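Local coordinates for 361aa long hypothetical D-aminopeptidase (PDB 2DRH), which is of unknown function but belongs to the peptidase S58 family and may act as an aminopeptidase, at residues V81-L86 with I280-S285; T94-T99 with I241-T246. One frame throughout, in Å; residues are numbered along the deposited sequence.

Contact 1 (V81-L86 with I280-S285)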
loop_
_atom_site.group_PDB
_atom_site.type_symbol
_atom_site.label_atom_id
_atom_site.label_comp_id
_atom_site.label_asym_id
_atom_site.label_seq_id
_atom_site.Cartn_x
_atom_site.Cartn_y
_atom_site.Cartn_z
ATOM N N VAL A 81 -9.675 -8.652 -11.439
ATOM C CA VAL A 81 -8.603 -9.408 -12.048
ATOM C C VAL A 81 -7.723 -8.421 -12.823
ATOM O O VAL A 81 -8.233 -7.634 -13.629
ATOM C CB VAL A 81 -9.175 -10.448 -13.034
ATOM C CG1 VAL A 81 -8.047 -11.224 -13.700
ATOM C CG2 VAL A 81 -10.129 -11.383 -12.301
ATOM N N GLY A 82 -6.421 -8.449 -12.559
ATOM C CA GLY A 82 -5.503 -7.572 -13.267
ATOM C C GLY A 82 -4.909 -6.365 -12.556
ATOM O O GLY A 82 -4.018 -5.723 -13.108
ATOM N N LEU A 83 -5.359 -6.045 -11.345
ATOM C CA LEU A 83 -4.815 -4.869 -10.657
ATOM C C LEU A 83 -3.366 -4.944 -10.170
ATOM O O LEU A 83 -2.667 -3.925 -10.153
ATOM C CB LEU A 83 -5.701 -4.483 -9.467
ATOM C CG LEU A 83 -7.142 -4.065 -9.753
ATOM C CD1 LEU A 83 -7.834 -3.773 -8.429
ATOM C CD2 LEU A 83 -7.165 -2.844 -10.671
ATOM N N ILE A 84 -2.902 -6.122 -9.760
ATOM C CA ILE A 84 -1.533 -6.209 -9.262
ATOM C C ILE A 84 -0.479 -5.773 -10.288
ATOM O O ILE A 84 0.458 -5.051 -9.947
ATOM C CB ILE A 84 -1.220 -7.635 -8.730
ATOM C CG1 ILE A 84 -1.789 -7.798 -7.310
ATOM C CG2 ILE A 84 0.271 -7.873 -8.690
ATOM C CD1 ILE A 84 -3.278 -7.459 -7.180
ATOM N N GLN A 85 -0.621 -6.194 -11.536
ATOM C CA GLN A 85 0.360 -5.800 -12.539
ATOM C C GLN A 85 0.128 -4.354 -12.961
ATOM O O GLN A 85 1.066 -3.657 -13.324
ATOM C CB GLN A 85 0.310 -6.725 -13.767
ATOM C CG GLN A 85 1.462 -6.480 -14.764
ATOM C CD GLN A 85 1.643 -7.613 -15.758
ATOM O OE1 GLN A 85 1.735 -8.784 -15.372
ATOM N NE2 GLN A 85 1.701 -7.272 -17.050
ATOM N N LEU A 86 -1.120 -3.903 -12.917
ATOM C CA LEU A 86 -1.412 -2.527 -13.286
ATOM C C LEU A 86 -0.579 -1.621 -12.372
ATOM O O LEU A 86 0.106 -0.684 -12.836
ATOM C CB LEU A 86 -2.913 -2.236 -13.126
ATOM C CG LEU A 86 -3.428 -0.914 -13.714
ATOM C CD1 LEU A 86 -4.920 -1.004 -13.959
ATOM C CD2 LEU A 86 -3.101 0.246 -12.778
ATOM N N ILE A 280 -14.207 0.307 -6.427
ATOM C CA ILE A 280 -12.896 0.402 -7.049
ATOM C C ILE A 280 -12.886 1.363 -8.240
ATOM O O ILE A 280 -13.833 1.414 -9.030
ATOM C CB ILE A 280 -12.431 -0.975 -7.536
ATOM C CG1 ILE A 280 -12.283 -1.920 -6.339
ATOM C CG2 ILE A 280 -11.126 -0.846 -8.318
ATOM C CD1 ILE A 280 -11.944 -3.323 -6.738
ATOM N N ALA A 281 -11.799 2.114 -8.354
ATOM C CA ALA A 281 -11.619 3.084 -9.426
ATOM C C ALA A 281 -10.363 2.770 -10.220
ATOM O O ALA A 281 -9.318 2.465 -9.650
ATOM C CB ALA A 281 -11.515 4.479 -8.840
ATOM N N VAL A 282 -10.473 2.835 -11.540
ATOM C CA VAL A 282 -9.334 2.591 -12.411
ATOM C C VAL A 282 -9.177 3.790 -13.350
ATOM O O VAL A 282 -10.105 4.155 -14.065
ATOM C CB VAL A 282 -9.529 1.301 -13.234
ATOM C CG1 VAL A 282 -8.401 1.153 -14.238
ATOM C CG2 VAL A 282 -9.558 0.084 -12.300
ATOM N N ALA A 283 -8.001 4.406 -13.334
ATOM C CA ALA A 283 -7.745 5.567 -14.177
ATOM C C ALA A 283 -6.597 5.329 -15.143
ATOM O O ALA A 283 -5.602 4.688 -14.798
ATOM C CB ALA A 283 -7.443 6.772 -13.311
ATOM N N PHE A 284 -6.741 5.846 -16.360
ATOM C CA PHE A 284 -5.706 5.700 -17.373
ATOM C C PHE A 284 -5.668 6.914 -18.290
ATOM O O PHE A 284 -6.664 7.627 -18.436
ATOM C CB PHE A 284 -5.931 4.424 -18.193
ATOM C CG PHE A 284 -7.150 4.459 -19.090
ATOM C CD1 PHE A 284 -7.099 5.064 -20.348
ATOM C CD2 PHE A 284 -8.344 3.858 -18.689
ATOM C CE1 PHE A 284 -8.218 5.065 -21.193
ATOM C CE2 PHE A 284 -9.461 3.852 -19.520
ATOM C CZ PHE A 284 -9.399 4.457 -20.779
ATOM N N SER A 285 -4.509 7.152 -18.890
ATOM C CA SER A 285 -4.335 8.273 -19.801
ATOM C C SER A 285 -4.035 7.754 -21.199
ATOM O O SER A 285 -3.409 6.715 -21.363
ATOM C CB SER A 285 -3.191 9.172 -19.323
ATOM O OG SER A 285 -2.886 10.173 -20.284
#
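Leu-83 and Leu-86 meet Ile-280 and Val-282 through methyl groups alone, so neither a ring face nor an amide edge enters the interface. The flat groups of the two segments work elsewhere: the ring of Phe-284 packs on Ala-69 and Ala-245, and the amide of Gln-85 reaches the second subunit, where Lys-79 NZ binds its OE1. This is a helix-on-sheet contact, the first turn of helix 83-89 resting against strand 278-285 with no hydrogen bond between them. The helix offers two leucines three residues apart, on the same side of the turn, and the strand offers alternate residues, whose side chains share one face. Gly-82 is the N-cap; lacking a CB, it accepts a phi of 106° without crowding the carbonyl of Val-81. Its O is taken by Asn-130 ND2, and receives only a weak bond from Leu-86 N.

Leu-83 spans two strand residues, with CD1 4.4 Å from Ile-280 CG2 while the other branch turns to Val-282. Beta-branched residues suit the strand because each presents methyls close to the backbone, which the longer leucines can reach. With CG1 anti to the backbone N (chi1 174°), the fork of Val-282 is turned so that each methyl faces a different leucine: CG2 lies 4.1 Å from Leu-83 CD2, and CG1 lies 4.1 Å from Leu-86 CD1.

Contact 2 (T94-T99 with I241-T246)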
loop_
_atom_site.group_PDB
_atom_site.type_symbol
_atom_site.label_atom_id
_atom_site.label_comp_id
_atom_site.label_asym_id
_atom_site.label_seq_id
_atom_site.Cartn_x
_atom_site.Cartn_y
_atom_site.Cartn_z
ATOM N N THR A 94 -4.872 -4.435 -22.113
ATOM C CA THR A 94 -5.997 -5.190 -22.610
ATOM C C THR A 94 -7.230 -4.330 -22.494
ATOM O O THR A 94 -7.233 -3.338 -21.764
ATOM C CB THR A 94 -6.252 -6.450 -21.746
ATOM O OG1 THR A 94 -6.712 -6.044 -20.445
ATOM C CG2 THR A 94 -4.967 -7.283 -21.594
ATOM N N PRO A 95 -8.286 -4.667 -23.248
ATOM C CA PRO A 95 -9.477 -3.836 -23.096
ATOM C C PRO A 95 -9.989 -4.122 -21.679
ATOM O O PRO A 95 -9.671 -5.166 -21.100
ATOM C CB PRO A 95 -10.416 -4.350 -24.193
ATOM C CG PRO A 95 -9.940 -5.726 -24.469
ATOM C CD PRO A 95 -8.436 -5.615 -24.362
ATOM N N ILE A 96 -10.759 -3.192 -21.125
ATOM C CA ILE A 96 -11.283 -3.331 -19.773
ATOM C C ILE A 96 -12.660 -3.963 -19.817
ATOM O O ILE A 96 -13.551 -3.475 -20.496
ATOM C CB ILE A 96 -11.364 -1.964 -19.091
ATOM C CG1 ILE A 96 -10.031 -1.232 -19.271
ATOM C CG2 ILE A 96 -11.699 -2.140 -17.607
ATOM C CD1 ILE A 96 -10.036 0.196 -18.768
ATOM N N ILE A 97 -12.824 -5.047 -19.072
ATOM C CA ILE A 97 -14.071 -5.789 -19.058
ATOM C C ILE A 97 -14.772 -5.752 -17.714
ATOM O O ILE A 97 -14.148 -5.899 -16.657
ATOM C CB ILE A 97 -13.821 -7.276 -19.448
ATOM C CG1 ILE A 97 -13.093 -7.350 -20.796
ATOM C CG2 ILE A 97 -15.143 -8.035 -19.517
ATOM C CD1 ILE A 97 -13.924 -6.852 -21.966
ATOM N N LEU A 98 -16.083 -5.555 -17.773
ATOM C CA LEU A 98 -16.913 -5.510 -16.587
ATOM C C LEU A 98 -18.000 -6.560 -16.768
ATOM O O LEU A 98 -18.498 -6.757 -17.878
ATOM C CB LEU A 98 -17.545 -4.125 -16.432
ATOM C CG LEU A 98 -16.585 -2.932 -16.557
ATOM C CD1 LEU A 98 -17.329 -1.639 -16.250
ATOM C CD2 LEU A 98 -15.417 -3.103 -15.614
ATOM N N THR A 99 -18.342 -7.245 -15.682
ATOM C CA THR A 99 -19.389 -8.257 -15.713
ATOM C C THR A 99 -19.820 -8.583 -14.284
ATOM O O THR A 99 -19.493 -7.845 -13.360
ATOM C CB THR A 99 -18.925 -9.535 -16.431
ATOM O OG1 THR A 99 -20.053 -10.394 -16.622
ATOM C CG2 THR A 99 -17.841 -10.263 -15.629
ATOM N N ILE A 241 -17.894 0.148 -9.725
ATOM C CA ILE A 241 -16.626 0.244 -10.425
ATOM C C ILE A 241 -16.613 1.579 -11.144
ATOM O O ILE A 241 -17.574 1.932 -11.825
ATOM C CB ILE A 241 -16.460 -0.889 -11.472
ATOM C CG1 ILE A 241 -16.584 -2.263 -10.789
ATOM C CG2 ILE A 241 -15.119 -0.743 -12.190
ATOM C CD1 ILE A 241 -15.549 -2.522 -9.687
ATOM N N MET A 242 -15.529 2.324 -10.983
ATOM C CA MET A 242 -15.412 3.623 -11.633
ATOM C C MET A 242 -14.232 3.594 -12.581
ATOM O O MET A 242 -13.106 3.315 -12.176
ATOM C CB MET A 242 -15.241 4.727 -10.583
ATOM C CG MET A 242 -16.512 4.988 -9.787
ATOM S SD MET A 242 -16.235 5.436 -8.062
ATOM C CE MET A 242 -15.966 3.790 -7.382
ATOM N N ILE A 243 -14.498 3.856 -13.853
ATOM C CA ILE A 243 -13.441 3.856 -14.856
ATOM C C ILE A 243 -13.210 5.288 -15.305
ATOM O O ILE A 243 -14.112 5.941 -15.833
ATOM C CB ILE A 243 -13.823 2.994 -16.080
ATOM C CG1 ILE A 243 -14.147 1.567 -15.630
ATOM C CG2 ILE A 243 -12.677 2.981 -17.094
ATOM C CD1 ILE A 243 -12.991 0.857 -14.951
ATOM N N ILE A 244 -11.999 5.774 -15.081
ATOM C CA ILE A 244 -11.659 7.137 -15.450
ATOM C C ILE A 244 -10.692 7.166 -16.627
ATOM O O ILE A 244 -9.722 6.400 -16.676
ATOM C CB ILE A 244 -10.997 7.891 -14.280
ATOM C CG1 ILE A 244 -11.771 7.645 -12.980
ATOM C CG2 ILE A 244 -10.928 9.381 -14.603
ATOM C CD1 ILE A 244 -13.221 8.029 -13.038
ATOM N N ALA A 245 -10.967 8.052 -17.575
ATOM C CA ALA A 245 -10.108 8.213 -18.743
ATOM C C ALA A 245 -9.810 9.697 -18.916
ATOM O O ALA A 245 -10.651 10.546 -18.611
ATOM C CB ALA A 245 -10.797 7.669 -19.991
ATOM N N THR A 246 -8.607 10.004 -19.396
ATOM C CA THR A 246 -8.204 11.385 -19.632
ATOM C C THR A 246 -7.144 11.447 -20.718
ATOM O O THR A 246 -6.422 10.476 -20.949
ATOM C CB THR A 246 -7.625 12.053 -18.361
ATOM O OG1 THR A 246 -7.283 13.416 -18.653
ATOM C CG2 THR A 246 -6.371 11.323 -17.885
#
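Residues Ile-96 to Leu-98 and Ile-241 to Ile-243 run in roughly opposite directions as strands of two different sheets laid face to face. The CA atoms of Ile-96 and Ile-243 are 9.0 Å apart, those of Leu-98 and Ile-241 8.4 Å. Such spacings are too wide for backbone pairing, and no hydrogen bond crosses; the gap is filled by side chains, as between the two sheets of the alpha-beta-beta-alpha sandwich expected of the DmpA/ArgJ clan. In both strands every second residue points toward the other sheet, and because the strands run oppositely, Ile-96 faces Ile-243 and Leu-98 faces Ile-241.

All four touching residues are buried and aliphatic, which suits a water-free space between two sheets. Each pair brings a long arm against a short one. Ile-96 sends out its ethyl branch: with chi1 at -49° and chi2 at 174° the branch is extended, and its terminal CD1 comes within 4.2 Å of Ile-243 CG2. Leu-98 uses one arm of its terminal fork, CD2, which lies 4.2 Å from Ile-241 CG2. The two isoleucines of the far strand share one conformation, with the ethyl branch bent (chi2 near -60°) rather than extended as in Ile-96, and each makes its contact with CG2. Within each pair the side chains pass one another in opposite senses rather than meeting end-on.

The first sheet places strand 96-100 between strands 48-56 and 132-136, and its other face is covered by helix 104-118, where Ile-97 packs on Leu-111. The second sheet sets strand 240-246 between strands 198-207 and 278-285; from the last of these, Phe-284 reaches across to Ile-96, and Val-282 lies beside Ile-243.

Overall arrangement
From the N terminus, the chain first supplies 81-86, the start of helix 83-89, and soon afterwards 94-99, which enters the first sheet. After a long excursion it returns as 241-246, closing the loop of contact 2, and later as 280-285, closing the wider loop of contact 1. The smaller loop thus lies wholly within the larger. The two returning segments are parallel neighbours in the second sheet, joined by probable backbone hydrogen bonds such as Val-282 O to Ile-244 N, and the contact centres are about 8 Å apart. Together they set one sheet against both a helix and the strand of the opposing sheet.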